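PDB 5LXZ: secreted protein from Streptomyces lividans TK24, which probably works as a mononuclear copper-radical oxidase of the galactose oxidase-like AA5 family, coupling substrate oxidation to the reduction of molecular oxygen. Local coordinates for residues Y427-D432 against D478-K484; M343-L349 against L378-R384. The protein carries 1 engineered substitution. All blocks are in the same frame, centred on the assembly; numbering follows the deposited sequence. Where two conformers were deposited one is given.

Contact 1 of 2, residues Y427-D432 against D478-K484; sequences YRGRGD and DSLYADK. With EDO (1,2-ethanediol), chain L; EDO (1,2-ethanediol), chain J.
Arg428 and Asp478 join two loops of the seven-bladed kelch propeller beside the copper site of His461, and here the packing is tight. The guanidinium meets the Asp478 backbone side-on: NE and NH2 of Arg428 both donate to Asp478 O, each at 3.0 Å. NE lies nearly on the extension of the C=O bond (C=O...N 170°), its N-H meeting the oxygen at a bend, whereas NH2 comes from above the carbonyl plane. A bend about the CG-CD bond of Arg428 (chi3 62°) turns the group into this position. Arg428 NH2 also forms a salt bridge with Asp478 OD1 at 3.2 Å, although the guanidinium and carboxylate planes stand 70° apart. Leu480 CD1 rests over one guanidinium face, and Leu480 N donates to a lone pair of Arg428 O at 3.1 Å. Beyond the loops, Arg428 NH1 pairs with Asp216, and Asp478 OD2 is hydrogen-bonded to the copper ligand His461, making Asp478 a second-shell residue. A leucine in place of Arg428 would probably leave Asp478 O without these two donors and the carboxylates of Asp216 and Asp478 without their shared positive mate. Toward Lys484 the contact loosens and water takes over. One molecule links Asp432 N to Asp483 O. The Lys484 chain, extended until its last bond, reaches Gly431 O with NZ at 3.2 Å, and a second water lies 2.7 Å from Lys484 NZ and donates to Asp432 O.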
loop_
_atom_site.group_PDB
_atom_site.type_symbol
_atom_site.label_atom_id
_atom_site.label_comp_id
_atom_site.label_asym_id
_atom_site.label_seq_id
_atom_site.Cartn_x
_atom_site.Cartn_y
_atom_site.Cartn_z
ATOM N N TYR A 427 16.327 -2.415 -4.640
ATOM C CA TYR A 427 15.211 -3.349 -4.795
ATOM C C TYR A 427 15.265 -4.497 -3.818
ATOM O O TYR A 427 16.255 -5.200 -3.762
ATOM C CB TYR A 427 15.185 -3.847 -6.244
ATOM C CG TYR A 427 14.110 -4.844 -6.537
ATOM C CD1 TYR A 427 12.799 -4.442 -6.818
ATOM C CD2 TYR A 427 14.395 -6.206 -6.559
ATOM C CE1 TYR A 427 11.813 -5.364 -7.113
ATOM C CE2 TYR A 427 13.425 -7.150 -6.830
ATOM C CZ TYR A 427 12.116 -6.729 -7.069
ATOM O OH TYR A 427 11.163 -7.642 -7.352
ATOM N N ARG A 428 14.217 -4.670 -3.015
ATOM C CA ARG A 428 14.117 -5.766 -2.071
ATOM C C ARG A 428 15.354 -5.937 -1.197
ATOM O O ARG A 428 15.758 -7.078 -0.872
ATOM C CB ARG A 428 13.713 -7.055 -2.753
ATOM C CG ARG A 428 12.314 -6.997 -3.355
ATOM C CD ARG A 428 11.847 -8.347 -3.800
ATOM N NE ARG A 428 11.749 -9.276 -2.686
ATOM C CZ ARG A 428 11.337 -10.523 -2.795
ATOM N NH1 ARG A 428 11.013 -11.053 -3.975
ATOM N NH2 ARG A 428 11.277 -11.268 -1.717
ATOM N N GLY A 429 15.941 -4.817 -0.797
ATOM C CA GLY A 429 17.100 -4.880 0.077
ATOM C C GLY A 429 18.346 -5.506 -0.528
ATOM O O GLY A 429 19.231 -5.869 0.233
ATOM N N ARG A 430 18.411 -5.665 -1.836
ATOM C CA ARG A 430 19.550 -6.415 -2.386
ATOM C C ARG A 430 20.834 -5.605 -2.139
ATOM O O ARG A 430 20.837 -4.371 -2.013
ATOM C CB ARG A 430 19.345 -6.739 -3.853
ATOM C CG ARG A 430 19.507 -5.542 -4.752
ATOM C CD ARG A 430 19.182 -5.859 -6.198
ATOM N NE ARG A 430 19.052 -4.623 -6.936
ATOM C CZ ARG A 430 18.324 -4.452 -8.032
ATOM N NH1 ARG A 430 17.677 -5.450 -8.566
ATOM N NH2 ARG A 430 18.241 -3.251 -8.567
ATOM N N GLY A 431 21.930 -6.353 -2.105
ATOM C CA GLY A 431 23.217 -5.850 -1.634
ATOM C C GLY A 431 23.204 -5.451 -0.163
ATOM O O GLY A 431 23.931 -4.543 0.246
ATOM N N ASP A 432 22.379 -6.136 0.619
ATOM C CA ASP A 432 22.166 -5.823 2.044
ATOM C C ASP A 432 22.001 -4.330 2.250
ATOM O O ASP A 432 22.687 -3.673 3.060
ATOM C CB ASP A 432 23.292 -6.420 2.924
ATOM C CG ASP A 432 23.073 -7.887 3.232
ATOM O OD1 ASP A 432 22.137 -8.522 2.680
ATOM O OD2 ASP A 432 23.863 -8.433 4.048
ATOM N N ASP A 478 10.900 -8.388 3.343
ATOM C CA ASP A 478 11.022 -9.550 2.494
ATOM C C ASP A 478 12.159 -9.384 1.527
ATOM O O ASP A 478 11.974 -9.218 0.324
ATOM C CB ASP A 478 9.663 -9.708 1.788
ATOM C CG ASP A 478 9.401 -11.080 1.217
ATOM O OD1 ASP A 478 10.282 -11.984 1.260
ATOM O OD2 ASP A 478 8.250 -11.303 0.766
ATOM N N SER A 479 13.374 -9.458 2.055
ATOM C CA SER A 479 14.550 -9.338 1.215
ATOM C C SER A 479 14.640 -10.444 0.189
ATOM O O SER A 479 14.302 -11.605 0.490
ATOM C CB SER A 479 15.804 -9.418 2.058
ATOM O OG SER A 479 15.932 -8.348 2.972
ATOM N N LEU A 480 15.125 -10.092 -0.992
ATOM C CA LEU A 480 15.269 -11.099 -2.056
ATOM C C LEU A 480 16.404 -12.059 -1.753
ATOM O O LEU A 480 16.285 -13.243 -2.037
ATOM C CB LEU A 480 15.465 -10.440 -3.411
ATOM C CG LEU A 480 15.577 -11.368 -4.636
ATOM C CD1 LEU A 480 14.385 -12.274 -4.765
ATOM C CD2 LEU A 480 15.769 -10.495 -5.840
ATOM N N TYR A 481 17.447 -11.523 -1.144
ATOM C CA TYR A 481 18.632 -12.323 -0.848
ATOM C C TYR A 481 18.962 -12.223 0.633
ATOM O O TYR A 481 18.643 -11.241 1.297
ATOM C CB TYR A 481 19.792 -11.812 -1.651
ATOM C CG TYR A 481 19.573 -11.783 -3.123
ATOM C CD1 TYR A 481 19.555 -12.961 -3.864
ATOM C CD2 TYR A 481 19.344 -10.583 -3.785
ATOM C CE1 TYR A 481 19.355 -12.951 -5.240
ATOM C CE2 TYR A 481 19.132 -10.547 -5.162
ATOM C CZ TYR A 481 19.144 -11.739 -5.882
ATOM O OH TYR A 481 18.947 -11.741 -7.247
ATOM N N ALA A 482 19.654 -13.248 1.144
ATOM C CA ALA A 482 20.076 -13.296 2.546
ATOM C C ALA A 482 21.420 -12.616 2.805
ATOM O O ALA A 482 21.735 -12.278 3.945
ATOM C CB ALA A 482 20.116 -14.735 3.018
ATOM N N ASP A 483 22.192 -12.379 1.744
ATOM C CA ASP A 483 23.536 -11.896 1.886
ATOM C C ASP A 483 23.809 -10.737 0.973
ATOM O O ASP A 483 23.141 -10.564 -0.052
ATOM C CB ASP A 483 24.529 -13.029 1.576
ATOM C CG ASP A 483 24.377 -13.593 0.172
ATOM O OD1 ASP A 483 23.257 -13.678 -0.385
ATOM O OD2 ASP A 483 25.395 -14.013 -0.417
ATOM N N LYS A 484 24.837 -9.981 1.323
ATOM C CA LYS A 484 25.253 -8.827 0.551
ATOM C C LYS A 484 25.636 -9.161 -0.875
ATOM O O LYS A 484 25.370 -8.394 -1.788
ATOM C CB LYS A 484 26.399 -8.110 1.239
ATOM C CG LYS A 484 26.817 -6.830 0.558
ATOM C CD LYS A 484 27.759 -6.040 1.440
ATOM C CE LYS A 484 28.184 -4.735 0.786
ATOM N NZ LYS A 484 27.041 -3.802 0.575
HETATM C C1 EDO L . 11.277 -14.424 -2.684
HETATM O O1 EDO L . 10.116 -14.011 -3.396
HETATM C C2 EDO L . 11.142 -14.471 -1.176
HETATM O O2 EDO L . 12.475 -14.517 -0.589
HETATM C C1 EDO J . 16.416 -8.911 -9.190
HETATM O O1 EDO J . 16.526 -7.789 -10.088
HETATM C C2 EDO J . 17.835 -9.466 -9.069
HETATM O O2 EDO J . 18.577 -8.563 -8.297
HETATM O O HOH W 1 18.005 -8.806 -0.783
HETATM O O HOH W 2 18.428 -7.169 2.657
HETATM O O HOH W 3 21.022 -8.647 -0.055
HETATM O O HOH W 4 19.750 -9.480 2.884
HETATM O O HOH W 5 23.421 -10.591 5.295
HETATM O O HOH W 6 25.531 -3.429 2.774
#

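Contact 2 of 2, residues M343-L349 against L378-R384; sequences MSDANML and LSSEKTR
The guanidinium of Arg384 faces the loop 343-349 edge-on, with three backbone carbonyls of that loop close to its plane. NE donates to Ser344 O at 2.9 Å in a nearly straight bond (171°), while NH2 is shared between Asp345 O at 3.1 Å and Met348 O at 3.2 Å. Asp345 O also accepts from Met348 N, closing a type I turn; the two donors approach it from opposite faces of its plane. Bends at chi2 and chi3 curl the Arg384 chain so that Met343, crossing it at about a right angle, lays SD 3.5 Å from Arg384 CG. Over one guanidinium face sits Ser380 OG, which donates to Asp345 OD2 at 2.6 Å from the anti side of the carboxylate and accepts from Lys382 N in an ST turn. Met348, extended beyond CG, runs across Leu378 and sets its SD 3.4 Å from Ser379 C. Outside the pair of segments, Arg384 NH1 donates to Gly369 O, and Asp397 takes Lys382 NZ and Ser344 OG. Such packing belongs to the kelch propeller: the connection between blades lies against the loop between the second and third strands, and the start of that third strand, of the blade it enters.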
loop_
_atom_site.group_PDB
_atom_site.type_symbol
_atom_site.label_atom_id
_atom_site.label_comp_id
_atom_site.label_asym_id
_atom_site.label_seq_id
_atom_site.Cartn_x
_atom_site.Cartn_y
_atom_site.Cartn_z
ATOM N N MET A 343 6.541 17.132 -9.595
ATOM C CA MET A 343 7.122 16.000 -8.901
ATOM C C MET A 343 8.597 15.745 -9.296
ATOM O O MET A 343 8.872 15.365 -10.428
ATOM C CB MET A 343 6.307 14.728 -9.160
ATOM C CG MET A 343 6.900 13.474 -8.533
ATOM S SD MET A 343 6.809 13.373 -6.749
ATOM C CE MET A 343 5.032 13.048 -6.556
ATOM N N SER A 344 9.492 15.912 -8.332
ATOM C CA SER A 344 10.876 15.476 -8.498
ATOM C C SER A 344 10.955 13.989 -8.497
ATOM O O SER A 344 10.158 13.331 -7.816
ATOM C CB SER A 344 11.747 16.012 -7.418
ATOM O OG SER A 344 11.872 17.413 -7.575
ATOM N N ASP A 345 11.911 13.392 -9.213
ATOM C CA ASP A 345 12.067 11.909 -9.197
ATOM C C ASP A 345 10.746 11.260 -9.587
ATOM O O ASP A 345 10.291 10.311 -8.952
ATOM C CB ASP A 345 12.623 11.379 -7.863
ATOM C CG ASP A 345 14.050 11.832 -7.620
ATOM O OD1 ASP A 345 14.706 12.162 -8.640
ATOM O OD2 ASP A 345 14.489 11.776 -6.476
ATOM N N ALA A 346 10.119 11.787 -10.651
ATOM C CA ALA A 346 8.860 11.235 -11.129
ATOM C C ALA A 346 9.045 9.843 -11.730
ATOM O O ALA A 346 8.085 9.082 -11.880
ATOM C CB ALA A 346 8.230 12.176 -12.113
ATOM N N ASN A 347 10.299 9.492 -12.023
ATOM C CA ASN A 347 10.708 8.182 -12.434
ATOM C C ASN A 347 11.020 7.216 -11.291
ATOM O O ASN A 347 11.473 6.099 -11.528
ATOM C CB ASN A 347 11.916 8.308 -13.378
ATOM C CG ASN A 347 13.130 8.962 -12.721
ATOM O OD1 ASN A 347 13.032 9.738 -11.786
ATOM N ND2 ASN A 347 14.306 8.611 -13.238
ATOM N N MET A 348 10.782 7.667 -10.047
ATOM C CA MET A 348 11.082 6.898 -8.815
ATOM C C MET A 348 9.904 6.991 -7.883
ATOM O O MET A 348 10.070 7.379 -6.722
ATOM C CB MET A 348 12.345 7.384 -8.131
ATOM C CG MET A 348 13.516 7.405 -9.077
ATOM S SD MET A 348 15.018 7.842 -8.150
ATOM C CE MET A 348 15.985 8.675 -9.389
ATOM N N LEU A 349 8.713 6.656 -8.399
ATOM C CA LEU A 349 7.509 6.674 -7.576
ATOM C C LEU A 349 7.052 5.290 -7.162
ATOM O O LEU A 349 6.267 5.178 -6.199
ATOM C CB LEU A 349 6.399 7.370 -8.347
ATOM C CG LEU A 349 6.591 8.881 -8.479
ATOM C CD1 LEU A 349 5.552 9.463 -9.455
ATOM C CD2 LEU A 349 6.444 9.521 -7.106
ATOM N N LEU A 378 17.635 2.538 -9.417
ATOM C CA LEU A 378 17.385 3.902 -9.016
ATOM C C LEU A 378 16.584 3.936 -7.703
ATOM O O LEU A 378 15.652 3.174 -7.540
ATOM C CB LEU A 378 16.577 4.634 -10.084
ATOM C CG LEU A 378 17.161 4.791 -11.487
ATOM C CD1 LEU A 378 16.107 5.449 -12.387
ATOM C CD2 LEU A 378 18.408 5.655 -11.370
ATOM N N SER A 379 16.935 4.853 -6.826
ATOM C CA SER A 379 16.148 5.150 -5.625
ATOM C C SER A 379 16.252 6.609 -5.254
ATOM O O SER A 379 17.271 7.261 -5.496
ATOM C CB SER A 379 16.471 4.207 -4.483
ATOM O OG SER A 379 17.794 4.419 -4.015
ATOM N N SER A 380 15.156 7.160 -4.697
ATOM C CA SER A 380 15.009 8.579 -4.431
ATOM C C SER A 380 15.255 8.915 -2.965
ATOM O O SER A 380 14.743 8.232 -2.077
ATOM C CB SER A 380 13.587 9.032 -4.763
ATOM O OG SER A 380 13.419 10.401 -4.520
ATOM N N GLU A 381 16.022 9.958 -2.701
ATOM C CA GLU A 381 16.152 10.485 -1.374
ATOM C C GLU A 381 15.188 11.646 -1.093
ATOM O O GLU A 381 15.234 12.252 -0.023
ATOM C CB GLU A 381 17.611 10.910 -1.095
ATOM C CG GLU A 381 18.028 12.122 -1.880
ATOM C CD GLU A 381 19.516 12.418 -1.716
ATOM O OE1 GLU A 381 20.342 11.479 -1.676
ATOM O OE2 GLU A 381 19.794 13.610 -1.607
ATOM N N LYS A 382 14.299 11.971 -2.027
ATOM C CA LYS A 382 13.480 13.151 -1.899
ATOM C C LYS A 382 12.160 12.928 -1.206
ATOM O O LYS A 382 11.552 11.827 -1.281
ATOM C CB LYS A 382 13.252 13.808 -3.258
ATOM C CG LYS A 382 14.579 14.361 -3.776
ATOM C CD LYS A 382 14.452 15.130 -5.068
ATOM C CE LYS A 382 15.757 15.917 -5.310
ATOM N NZ LYS A 382 15.502 16.982 -6.296
ATOM N N THR A 383 11.711 14.002 -0.580
ATOM C CA THR A 383 10.313 14.195 -0.275
ATOM C C THR A 383 9.744 15.231 -1.191
ATOM O O THR A 383 10.425 16.187 -1.584
ATOM C CB THR A 383 10.012 14.556 1.194
ATOM O OG1 THR A 383 10.551 15.820 1.511
ATOM C CG2 THR A 383 10.560 13.500 2.103
ATOM N N ARG A 384 8.478 15.058 -1.552
ATOM C CA ARG A 384 7.801 15.990 -2.460
ATOM C C ARG A 384 6.462 16.305 -1.836
ATOM O O ARG A 384 5.741 15.378 -1.499
ATOM C CB ARG A 384 7.671 15.423 -3.858
ATOM C CG ARG A 384 8.962 14.871 -4.463
ATOM C CD ARG A 384 9.334 13.481 -3.957
ATOM N NE ARG A 384 9.683 12.555 -5.028
ATOM C CZ ARG A 384 9.833 11.259 -4.833
ATOM N NH1 ARG A 384 9.804 10.767 -3.606
ATOM N NH2 ARG A 384 9.995 10.429 -5.865
HETATM O O HOH W 7 16.822 11.594 -5.101
#

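Contact 2 closes before contact 1 opens, so the two follow in series along the chain, with centres 21 Å apart and nearest atoms about 6 Å apart without touching. Both belong to the propeller. Contact 2 ties the link from strand 337-339 to strand 353-356 onto the blade that runs from strand 353-356 to strand 395-397. Contact 1 joins equivalent loops, each between the second and third strands, of the next two blades: that of strands 409-412 to 447-450 and the closing blade, which strand 14-18 completes. Contact 2 thus packs an inter-blade connection on one blade, whereas contact 1 bridges two neighbouring blades, with the Asp478 side chain about 6 Å from the copper bound by His461.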